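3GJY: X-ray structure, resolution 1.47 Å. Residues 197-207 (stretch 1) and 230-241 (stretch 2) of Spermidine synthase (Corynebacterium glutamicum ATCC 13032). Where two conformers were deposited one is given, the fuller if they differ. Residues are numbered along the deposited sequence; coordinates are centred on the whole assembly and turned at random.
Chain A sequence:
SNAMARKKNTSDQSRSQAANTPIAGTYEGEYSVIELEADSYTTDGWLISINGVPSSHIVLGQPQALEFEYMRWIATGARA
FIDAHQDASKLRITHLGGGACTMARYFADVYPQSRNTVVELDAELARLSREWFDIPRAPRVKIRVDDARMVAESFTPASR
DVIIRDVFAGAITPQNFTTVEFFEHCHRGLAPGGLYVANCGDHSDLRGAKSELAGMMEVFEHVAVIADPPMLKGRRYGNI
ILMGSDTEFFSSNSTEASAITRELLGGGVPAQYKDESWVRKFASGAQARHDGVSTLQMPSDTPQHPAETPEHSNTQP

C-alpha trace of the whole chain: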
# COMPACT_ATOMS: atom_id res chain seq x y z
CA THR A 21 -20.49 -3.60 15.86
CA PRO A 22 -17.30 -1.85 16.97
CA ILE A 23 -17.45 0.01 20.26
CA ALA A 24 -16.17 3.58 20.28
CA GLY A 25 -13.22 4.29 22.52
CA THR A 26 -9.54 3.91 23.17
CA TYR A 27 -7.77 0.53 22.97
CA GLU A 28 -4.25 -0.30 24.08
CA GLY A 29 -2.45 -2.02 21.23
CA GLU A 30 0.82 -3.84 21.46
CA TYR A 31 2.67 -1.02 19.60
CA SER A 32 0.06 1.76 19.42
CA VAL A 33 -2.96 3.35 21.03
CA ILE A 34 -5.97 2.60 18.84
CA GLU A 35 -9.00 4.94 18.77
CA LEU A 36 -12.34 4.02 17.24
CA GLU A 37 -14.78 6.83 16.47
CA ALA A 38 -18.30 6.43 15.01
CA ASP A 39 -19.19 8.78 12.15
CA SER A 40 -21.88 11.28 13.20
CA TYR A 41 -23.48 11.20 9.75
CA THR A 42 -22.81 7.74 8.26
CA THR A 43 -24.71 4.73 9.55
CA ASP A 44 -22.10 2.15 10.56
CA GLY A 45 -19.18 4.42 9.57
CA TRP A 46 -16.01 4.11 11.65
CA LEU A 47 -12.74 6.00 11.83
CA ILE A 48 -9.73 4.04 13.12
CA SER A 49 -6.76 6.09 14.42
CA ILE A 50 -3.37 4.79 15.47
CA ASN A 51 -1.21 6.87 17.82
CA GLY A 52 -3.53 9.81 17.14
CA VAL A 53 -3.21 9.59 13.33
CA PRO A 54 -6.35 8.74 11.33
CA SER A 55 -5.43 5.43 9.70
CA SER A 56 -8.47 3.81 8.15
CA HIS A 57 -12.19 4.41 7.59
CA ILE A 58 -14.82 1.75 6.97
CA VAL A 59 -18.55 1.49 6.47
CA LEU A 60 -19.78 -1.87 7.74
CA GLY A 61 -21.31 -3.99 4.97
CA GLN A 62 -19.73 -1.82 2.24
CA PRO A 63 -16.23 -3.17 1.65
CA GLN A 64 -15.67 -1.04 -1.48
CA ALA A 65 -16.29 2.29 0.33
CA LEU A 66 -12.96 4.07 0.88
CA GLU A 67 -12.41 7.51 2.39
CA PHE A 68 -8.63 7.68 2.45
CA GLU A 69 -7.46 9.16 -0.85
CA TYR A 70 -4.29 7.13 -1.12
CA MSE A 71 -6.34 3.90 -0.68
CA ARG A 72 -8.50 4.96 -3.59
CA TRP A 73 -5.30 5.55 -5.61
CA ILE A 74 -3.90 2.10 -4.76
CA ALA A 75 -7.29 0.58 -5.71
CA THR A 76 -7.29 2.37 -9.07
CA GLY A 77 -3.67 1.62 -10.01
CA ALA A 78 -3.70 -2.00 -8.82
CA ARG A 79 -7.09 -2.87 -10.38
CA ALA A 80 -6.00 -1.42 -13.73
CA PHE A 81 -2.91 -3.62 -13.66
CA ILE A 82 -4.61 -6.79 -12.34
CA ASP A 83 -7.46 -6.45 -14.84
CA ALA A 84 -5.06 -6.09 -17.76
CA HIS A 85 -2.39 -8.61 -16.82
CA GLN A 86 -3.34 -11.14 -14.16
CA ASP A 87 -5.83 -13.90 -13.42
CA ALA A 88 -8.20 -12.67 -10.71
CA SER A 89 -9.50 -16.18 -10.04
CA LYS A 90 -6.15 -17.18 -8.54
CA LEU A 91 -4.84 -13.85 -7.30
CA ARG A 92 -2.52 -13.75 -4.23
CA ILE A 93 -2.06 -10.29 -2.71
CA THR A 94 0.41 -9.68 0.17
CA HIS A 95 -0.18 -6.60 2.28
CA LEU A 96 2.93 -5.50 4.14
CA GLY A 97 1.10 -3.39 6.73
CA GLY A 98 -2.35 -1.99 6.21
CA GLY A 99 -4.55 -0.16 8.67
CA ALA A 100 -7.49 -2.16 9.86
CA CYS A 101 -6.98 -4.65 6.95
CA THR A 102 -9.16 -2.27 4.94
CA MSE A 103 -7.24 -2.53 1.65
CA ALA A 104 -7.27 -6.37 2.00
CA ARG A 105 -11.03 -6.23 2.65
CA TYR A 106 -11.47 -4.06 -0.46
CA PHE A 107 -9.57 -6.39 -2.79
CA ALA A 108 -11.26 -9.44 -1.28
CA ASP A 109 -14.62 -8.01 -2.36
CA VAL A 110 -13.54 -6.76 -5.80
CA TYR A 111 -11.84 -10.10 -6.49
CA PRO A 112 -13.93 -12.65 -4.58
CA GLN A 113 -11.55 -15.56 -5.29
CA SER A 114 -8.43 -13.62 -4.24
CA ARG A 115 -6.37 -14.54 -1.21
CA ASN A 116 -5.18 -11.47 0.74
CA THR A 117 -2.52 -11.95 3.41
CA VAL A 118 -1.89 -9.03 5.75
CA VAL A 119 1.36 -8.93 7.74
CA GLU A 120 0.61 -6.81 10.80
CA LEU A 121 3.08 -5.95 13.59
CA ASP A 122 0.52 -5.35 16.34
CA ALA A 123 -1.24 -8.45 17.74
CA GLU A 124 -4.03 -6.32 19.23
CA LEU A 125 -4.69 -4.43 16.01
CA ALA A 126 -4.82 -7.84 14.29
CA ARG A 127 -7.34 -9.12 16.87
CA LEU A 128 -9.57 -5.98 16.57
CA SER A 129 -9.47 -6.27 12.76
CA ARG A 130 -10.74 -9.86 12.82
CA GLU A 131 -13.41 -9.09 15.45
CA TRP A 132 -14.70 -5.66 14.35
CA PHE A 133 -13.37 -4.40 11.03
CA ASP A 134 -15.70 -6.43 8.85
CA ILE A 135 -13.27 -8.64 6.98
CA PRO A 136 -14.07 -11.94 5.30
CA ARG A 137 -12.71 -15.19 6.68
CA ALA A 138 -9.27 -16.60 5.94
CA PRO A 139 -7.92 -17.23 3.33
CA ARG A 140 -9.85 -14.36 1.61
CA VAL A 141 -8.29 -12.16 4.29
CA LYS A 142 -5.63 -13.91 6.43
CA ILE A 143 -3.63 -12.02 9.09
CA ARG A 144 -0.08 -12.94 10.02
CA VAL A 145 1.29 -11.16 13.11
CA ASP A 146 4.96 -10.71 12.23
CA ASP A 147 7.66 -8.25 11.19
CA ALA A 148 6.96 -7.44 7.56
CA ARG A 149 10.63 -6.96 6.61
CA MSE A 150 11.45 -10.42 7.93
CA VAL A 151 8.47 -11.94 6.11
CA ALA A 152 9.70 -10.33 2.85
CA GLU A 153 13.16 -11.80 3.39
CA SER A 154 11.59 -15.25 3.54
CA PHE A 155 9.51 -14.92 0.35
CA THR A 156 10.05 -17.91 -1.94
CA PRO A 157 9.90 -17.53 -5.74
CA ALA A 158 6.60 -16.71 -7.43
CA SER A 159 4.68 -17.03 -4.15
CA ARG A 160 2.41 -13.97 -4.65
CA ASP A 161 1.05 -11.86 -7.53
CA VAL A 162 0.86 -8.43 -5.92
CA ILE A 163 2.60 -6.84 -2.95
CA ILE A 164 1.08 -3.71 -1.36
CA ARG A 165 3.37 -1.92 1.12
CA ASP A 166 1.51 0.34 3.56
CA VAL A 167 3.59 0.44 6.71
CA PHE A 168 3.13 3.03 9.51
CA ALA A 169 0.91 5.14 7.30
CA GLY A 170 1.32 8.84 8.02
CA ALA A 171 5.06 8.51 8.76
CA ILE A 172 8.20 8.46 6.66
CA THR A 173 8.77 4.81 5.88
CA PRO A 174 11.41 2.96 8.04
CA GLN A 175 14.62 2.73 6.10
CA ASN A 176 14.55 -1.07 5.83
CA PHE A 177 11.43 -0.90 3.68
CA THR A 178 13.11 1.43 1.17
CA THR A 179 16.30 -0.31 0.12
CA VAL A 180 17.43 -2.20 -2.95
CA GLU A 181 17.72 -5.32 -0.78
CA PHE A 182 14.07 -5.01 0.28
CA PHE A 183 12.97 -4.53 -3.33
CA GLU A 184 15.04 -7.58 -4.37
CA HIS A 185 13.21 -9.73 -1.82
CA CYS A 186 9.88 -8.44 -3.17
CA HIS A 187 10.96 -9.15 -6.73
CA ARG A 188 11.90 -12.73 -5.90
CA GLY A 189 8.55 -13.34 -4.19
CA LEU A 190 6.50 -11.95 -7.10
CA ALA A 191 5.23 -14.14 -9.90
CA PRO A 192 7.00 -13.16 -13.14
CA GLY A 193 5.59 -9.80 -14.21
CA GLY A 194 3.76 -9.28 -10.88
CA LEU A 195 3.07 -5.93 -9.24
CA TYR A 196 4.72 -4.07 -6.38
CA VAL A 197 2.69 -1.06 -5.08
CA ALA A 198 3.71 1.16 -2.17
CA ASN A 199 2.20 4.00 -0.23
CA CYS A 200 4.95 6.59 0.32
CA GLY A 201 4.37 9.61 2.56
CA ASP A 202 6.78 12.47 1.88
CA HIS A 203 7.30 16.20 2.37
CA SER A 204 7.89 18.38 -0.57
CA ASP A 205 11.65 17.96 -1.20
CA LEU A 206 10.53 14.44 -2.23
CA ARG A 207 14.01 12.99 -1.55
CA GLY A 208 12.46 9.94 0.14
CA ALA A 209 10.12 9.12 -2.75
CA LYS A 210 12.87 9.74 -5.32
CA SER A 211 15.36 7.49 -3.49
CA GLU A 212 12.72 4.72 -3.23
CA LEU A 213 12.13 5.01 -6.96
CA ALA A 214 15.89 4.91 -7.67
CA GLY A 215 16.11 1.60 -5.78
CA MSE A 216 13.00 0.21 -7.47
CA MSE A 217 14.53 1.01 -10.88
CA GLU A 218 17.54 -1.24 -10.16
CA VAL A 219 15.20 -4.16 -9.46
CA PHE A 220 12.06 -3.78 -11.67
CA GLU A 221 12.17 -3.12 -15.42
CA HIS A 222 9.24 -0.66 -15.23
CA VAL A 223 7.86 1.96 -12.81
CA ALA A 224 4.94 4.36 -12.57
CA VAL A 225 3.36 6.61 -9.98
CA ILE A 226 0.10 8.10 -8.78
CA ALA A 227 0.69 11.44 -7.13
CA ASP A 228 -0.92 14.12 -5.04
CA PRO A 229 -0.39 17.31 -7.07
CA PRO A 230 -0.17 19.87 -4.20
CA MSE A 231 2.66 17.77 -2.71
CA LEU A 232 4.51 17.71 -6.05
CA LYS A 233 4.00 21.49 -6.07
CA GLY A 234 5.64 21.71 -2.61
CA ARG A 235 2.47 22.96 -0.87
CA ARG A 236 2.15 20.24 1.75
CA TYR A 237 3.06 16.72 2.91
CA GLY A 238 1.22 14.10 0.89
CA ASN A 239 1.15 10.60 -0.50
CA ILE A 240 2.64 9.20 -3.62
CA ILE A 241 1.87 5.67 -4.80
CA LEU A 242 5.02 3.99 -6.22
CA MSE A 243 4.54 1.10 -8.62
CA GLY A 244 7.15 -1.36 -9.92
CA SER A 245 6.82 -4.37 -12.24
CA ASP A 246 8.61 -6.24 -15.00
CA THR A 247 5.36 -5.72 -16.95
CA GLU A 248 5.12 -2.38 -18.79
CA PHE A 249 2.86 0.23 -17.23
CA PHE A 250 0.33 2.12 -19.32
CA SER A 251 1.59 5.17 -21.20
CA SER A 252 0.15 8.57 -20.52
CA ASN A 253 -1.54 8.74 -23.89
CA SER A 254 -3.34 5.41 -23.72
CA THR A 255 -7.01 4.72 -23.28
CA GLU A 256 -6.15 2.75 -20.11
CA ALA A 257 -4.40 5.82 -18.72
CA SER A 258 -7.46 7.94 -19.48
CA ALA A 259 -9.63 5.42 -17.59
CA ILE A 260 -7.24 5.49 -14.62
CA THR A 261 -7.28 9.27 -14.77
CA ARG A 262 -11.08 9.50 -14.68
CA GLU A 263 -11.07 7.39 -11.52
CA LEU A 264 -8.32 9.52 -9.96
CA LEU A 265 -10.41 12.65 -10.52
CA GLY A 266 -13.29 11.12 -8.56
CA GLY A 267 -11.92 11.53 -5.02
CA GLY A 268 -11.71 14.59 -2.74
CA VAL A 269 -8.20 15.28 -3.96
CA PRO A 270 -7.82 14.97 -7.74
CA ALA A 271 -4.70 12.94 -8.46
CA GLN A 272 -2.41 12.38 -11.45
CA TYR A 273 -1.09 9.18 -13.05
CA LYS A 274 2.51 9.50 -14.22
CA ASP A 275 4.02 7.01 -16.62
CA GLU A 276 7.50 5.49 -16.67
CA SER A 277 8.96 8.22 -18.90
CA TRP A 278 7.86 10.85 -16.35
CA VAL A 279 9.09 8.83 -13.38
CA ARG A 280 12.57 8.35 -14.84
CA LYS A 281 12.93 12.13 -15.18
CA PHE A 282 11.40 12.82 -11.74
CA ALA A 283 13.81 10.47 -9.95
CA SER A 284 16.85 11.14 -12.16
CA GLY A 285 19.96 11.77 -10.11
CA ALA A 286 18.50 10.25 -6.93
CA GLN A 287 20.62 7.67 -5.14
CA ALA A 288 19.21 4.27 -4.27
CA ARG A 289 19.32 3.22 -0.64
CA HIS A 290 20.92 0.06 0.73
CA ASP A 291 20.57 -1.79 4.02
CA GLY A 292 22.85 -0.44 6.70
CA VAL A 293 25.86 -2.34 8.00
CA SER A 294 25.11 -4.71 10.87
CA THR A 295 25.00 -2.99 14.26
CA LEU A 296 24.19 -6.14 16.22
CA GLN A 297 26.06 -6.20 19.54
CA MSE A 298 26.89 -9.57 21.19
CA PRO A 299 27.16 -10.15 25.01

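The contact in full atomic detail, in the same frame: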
# COMPACT_ATOMS: atom_id res chain seq x y z
N VAL A 197 3.37 -2.37 -5.27
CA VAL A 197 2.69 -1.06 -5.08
C VAL A 197 2.99 -0.60 -3.67
O VAL A 197 2.75 -1.36 -2.73
CB VAL A 197 1.15 -1.18 -5.15
CG1 VAL A 197 0.49 0.18 -4.89
CG2 VAL A 197 0.69 -1.74 -6.46
N ALA A 198 3.43 0.63 -3.50
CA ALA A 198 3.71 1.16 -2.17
C ALA A 198 3.09 2.51 -1.93
O ALA A 198 3.15 3.41 -2.77
CB ALA A 198 5.24 1.26 -1.91
N ASN A 199 2.55 2.67 -0.73
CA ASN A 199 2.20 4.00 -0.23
C ASN A 199 3.45 4.66 0.34
O ASN A 199 4.14 4.09 1.18
CB ASN A 199 1.13 3.87 0.84
CG ASN A 199 0.68 5.20 1.38
OD1 ASN A 199 0.74 6.23 0.69
ND2 ASN A 199 0.19 5.19 2.62
N CYS A 200 3.78 5.84 -0.16
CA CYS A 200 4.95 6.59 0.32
C CYS A 200 4.48 7.96 0.76
O CYS A 200 3.93 8.72 -0.03
CB CYS A 200 6.02 6.68 -0.78
SG CYS A 200 7.40 7.77 -0.45
N GLY A 201 4.63 8.25 2.05
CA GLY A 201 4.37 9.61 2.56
C GLY A 201 5.65 10.43 2.51
O GLY A 201 6.72 9.95 2.91
N ASP A 202 5.56 11.65 1.98
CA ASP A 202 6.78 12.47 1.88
C ASP A 202 6.45 13.96 1.95
O ASP A 202 5.35 14.41 1.58
CB ASP A 202 7.61 12.11 0.63
CG ASP A 202 9.12 12.40 0.79
OD1 ASP A 202 9.56 12.93 1.85
OD2 ASP A 202 9.90 12.10 -0.13
N HIS A 203 7.41 14.74 2.48
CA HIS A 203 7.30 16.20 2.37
C HIS A 203 8.04 16.70 1.13
O HIS A 203 8.79 15.95 0.50
CB HIS A 203 7.69 16.99 3.64
CG HIS A 203 8.49 16.21 4.63
ND1 HIS A 203 8.12 16.10 5.95
CD2 HIS A 203 9.64 15.51 4.50
CE1 HIS A 203 8.99 15.35 6.59
NE2 HIS A 203 9.93 14.98 5.74
N SER A 204 7.84 17.97 0.81
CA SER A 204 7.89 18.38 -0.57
C SER A 204 9.26 18.45 -1.28
O SER A 204 9.29 18.60 -2.49
CB SER A 204 6.99 19.61 -0.78
OG SER A 204 5.61 19.21 -0.73
N ASP A 205 10.35 18.22 -0.57
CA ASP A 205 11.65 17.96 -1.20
C ASP A 205 11.62 16.63 -2.00
O ASP A 205 12.35 16.43 -2.97
CB ASP A 205 12.79 17.98 -0.15
CG ASP A 205 12.67 16.86 0.89
OD1 ASP A 205 12.17 17.10 2.02
OD2 ASP A 205 13.09 15.73 0.59
N LEU A 206 10.76 15.72 -1.55
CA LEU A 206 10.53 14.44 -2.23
C LEU A 206 11.77 13.54 -2.33
O LEU A 206 11.80 12.63 -3.16
CB LEU A 206 9.88 14.66 -3.60
CG LEU A 206 8.54 15.40 -3.54
CD1 LEU A 206 7.93 15.61 -4.91
CD2 LEU A 206 7.57 14.63 -2.65
N ARG A 207 12.78 13.77 -1.47
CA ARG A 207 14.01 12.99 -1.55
C ARG A 207 13.76 11.54 -1.18
O ARG A 207 14.40 10.66 -1.75
CB ARG A 207 15.12 13.55 -0.64
CG ARG A 207 15.66 14.91 -1.09
CD ARG A 207 16.86 15.30 -0.23
NE ARG A 207 16.53 16.17 0.90
CZ ARG A 207 16.00 15.79 2.06
NH1 ARG A 207 15.78 16.70 3.00
NH2 ARG A 207 15.69 14.52 2.30
N PRO A 230 -0.71 18.81 -5.08
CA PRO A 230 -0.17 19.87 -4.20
C PRO A 230 1.13 19.50 -3.48
O PRO A 230 1.90 20.38 -3.09
CB PRO A 230 -1.28 20.04 -3.15
CG PRO A 230 -2.53 19.66 -3.87
CD PRO A 230 -2.09 18.45 -4.68
N MSE A 231 1.39 18.21 -3.28
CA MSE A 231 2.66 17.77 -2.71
C MSE A 231 3.80 17.91 -3.72
O MSE A 231 4.87 18.43 -3.40
CB MSE A 231 2.56 16.33 -2.20
CG MSE A 231 3.87 15.79 -1.70
SE MSE A 231 3.80 13.93 -1.86
CE MSE A 231 3.38 13.84 -3.76
N LEU A 232 3.56 17.47 -4.96
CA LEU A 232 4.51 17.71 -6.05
C LEU A 232 4.85 19.18 -6.20
O LEU A 232 5.99 19.53 -6.52
CB LEU A 232 3.96 17.19 -7.39
CG LEU A 232 3.88 15.67 -7.57
CD1 LEU A 232 3.31 15.39 -8.95
CD2 LEU A 232 5.22 15.00 -7.44
N LYS A 233 3.84 20.03 -5.97
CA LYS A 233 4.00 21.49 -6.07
C LYS A 233 4.61 22.09 -4.80
O LYS A 233 4.70 23.32 -4.69
CB LYS A 233 2.66 22.17 -6.37
CG LYS A 233 2.07 21.83 -7.73
CD LYS A 233 0.70 22.45 -7.88
CE LYS A 233 0.03 21.90 -9.12
NZ LYS A 233 -1.12 22.74 -9.56
N GLY A 234 5.00 21.25 -3.85
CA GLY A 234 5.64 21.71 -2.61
C GLY A 234 4.74 22.41 -1.60
O GLY A 234 5.24 23.07 -0.68
N ARG A 235 3.43 22.26 -1.74
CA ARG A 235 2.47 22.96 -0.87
C ARG A 235 2.27 22.31 0.48
O ARG A 235 2.00 22.99 1.48
CB ARG A 235 1.11 23.10 -1.55
CG ARG A 235 1.04 24.06 -2.71
CD ARG A 235 -0.25 23.80 -3.43
NE ARG A 235 -0.61 24.88 -4.33
CZ ARG A 235 -1.54 24.78 -5.27
NH1 ARG A 235 -1.81 25.82 -6.06
NH2 ARG A 235 -2.20 23.64 -5.43
N ARG A 236 2.36 20.98 0.52
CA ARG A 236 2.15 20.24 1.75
C ARG A 236 2.75 18.82 1.67
O ARG A 236 3.18 18.38 0.61
CB ARG A 236 0.65 20.20 2.12
CG ARG A 236 -0.29 19.61 1.03
CD ARG A 236 -1.57 19.04 1.66
NE ARG A 236 -2.56 18.54 0.69
CZ ARG A 236 -2.50 17.38 0.03
NH1 ARG A 236 -1.46 16.55 0.19
NH2 ARG A 236 -3.48 17.06 -0.81
N TYR A 237 2.82 18.15 2.82
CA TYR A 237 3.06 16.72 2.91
C TYR A 237 1.92 16.02 2.18
O TYR A 237 0.77 16.50 2.16
CB TYR A 237 3.09 16.31 4.39
CG TYR A 237 3.43 14.87 4.71
CD1 TYR A 237 2.43 13.86 4.77
CD2 TYR A 237 4.74 14.52 5.03
CE1 TYR A 237 2.75 12.49 5.08
CE2 TYR A 237 5.08 13.19 5.35
CZ TYR A 237 4.09 12.19 5.38
OH TYR A 237 4.46 10.91 5.70
N GLY A 238 2.23 14.88 1.57
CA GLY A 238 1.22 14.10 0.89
C GLY A 238 1.68 12.68 0.62
O GLY A 238 2.69 12.21 1.14
N ASN A 239 0.88 12.00 -0.18
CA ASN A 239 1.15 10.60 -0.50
C ASN A 239 1.45 10.49 -1.94
O ASN A 239 0.82 11.17 -2.78
CB ASN A 239 -0.08 9.72 -0.21
CG ASN A 239 -0.43 9.69 1.23
OD1 ASN A 239 -1.11 10.59 1.72
ND2 ASN A 239 0.04 8.66 1.94
N ILE A 240 2.38 9.59 -2.24
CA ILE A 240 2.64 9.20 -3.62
C ILE A 240 2.64 7.67 -3.65
O ILE A 240 3.25 7.02 -2.80
CB ILE A 240 3.98 9.84 -4.14
CG1 ILE A 240 4.23 9.46 -5.60
CG2 ILE A 240 5.16 9.47 -3.22
CD1 ILE A 240 5.32 10.32 -6.26
N ILE A 241 1.92 7.12 -4.62
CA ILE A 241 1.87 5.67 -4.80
C ILE A 241 2.95 5.29 -5.82
O ILE A 241 2.95 5.78 -6.96
CB ILE A 241 0.49 5.24 -5.33
CG1 ILE A 241 -0.65 5.71 -4.40
CG2 ILE A 241 0.48 3.72 -5.54
CD1 ILE A 241 -0.46 5.42 -2.92
O HOH W 1 -0.30 7.45 4.46

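Residues 197-202 and 238-241 form neighbouring antiparallel strands whose directions differ by 150°, so the pair is visibly twisted. Their backbones are laced by two hydrogen-bonded pairs. Cys200 and Ile240 exchange bonds in both directions, Cys200 N to Ile240 O at 2.9 Å and Ile240 N to Cys200 O at 2.8 Å; Asp202 and Gly238 do the same, Asp202 N to Gly238 O at 3.0 Å and Gly238 N to Asp202 O at 3.2 Å. Asn199 with Ile241 and Gly201 with Asn239 make up the intervening non-hydrogen-bonded pairs. There the CA atoms come closer, and CA-H...O contacts supplement the ladder, as from Gly201 CA to Gly238 O at 3.4 Å. Beyond the strand, stretch 1 folds into a type I turn from His203 to Leu206, closed by Leu206 N to His203 O at 2.9 Å. This turn meets the helix end in stretch 2, where Gly234 terminates the helix in a Schellman motif; its positive phi is one that glycine adopts readily.

The alternation of the strands sorts the side chains. On the face carrying Asn199, Asn239 and Ile241, the two asparagines pair: Asn239 ND2 donates to Asn199 OD1 at 2.8 Å, and a water accepts from Asn199 ND2 at 3.0 Å and from Asn239 ND2 at 2.8 Å. An amide suits this place because it offers both a donor and an acceptor. Gly201 lies on the same face, and Tyr237 OH sits 3.4 Å from Gly201 CA; a CB at Gly201 would clash with that hydroxyl. On the other face, Cys200 CB packs 3.8 Å from Ile240 CG2, a compact apolar contact in the buried sheet. Gly238 also belongs to this face, and a CB there would collide with CB of Met231, a selenomethionine.

At the strand's end the Tyr237 ring presents its edge to the face of His203 in an offset arrangement, with centroids 5.7 Å apart and planes at 73°, while Asp202 O lies over one face of the tyrosine. Ser204 points toward stretch 2, and its small side chain allows close packing, with Ser204 CB 3.1 Å from Gly234 CA. Its OG lies 2.9 Å from both Met231 O and Arg236 O, so a single hydroxyl proton has two carbonyls within reach. Leu206 completes the contact with apolar packing: its CD2 is 3.9 Å from Met231 SE and its CD1 3.8 Å from Leu232 CD2, so the branched leucine touches two residues of the helix.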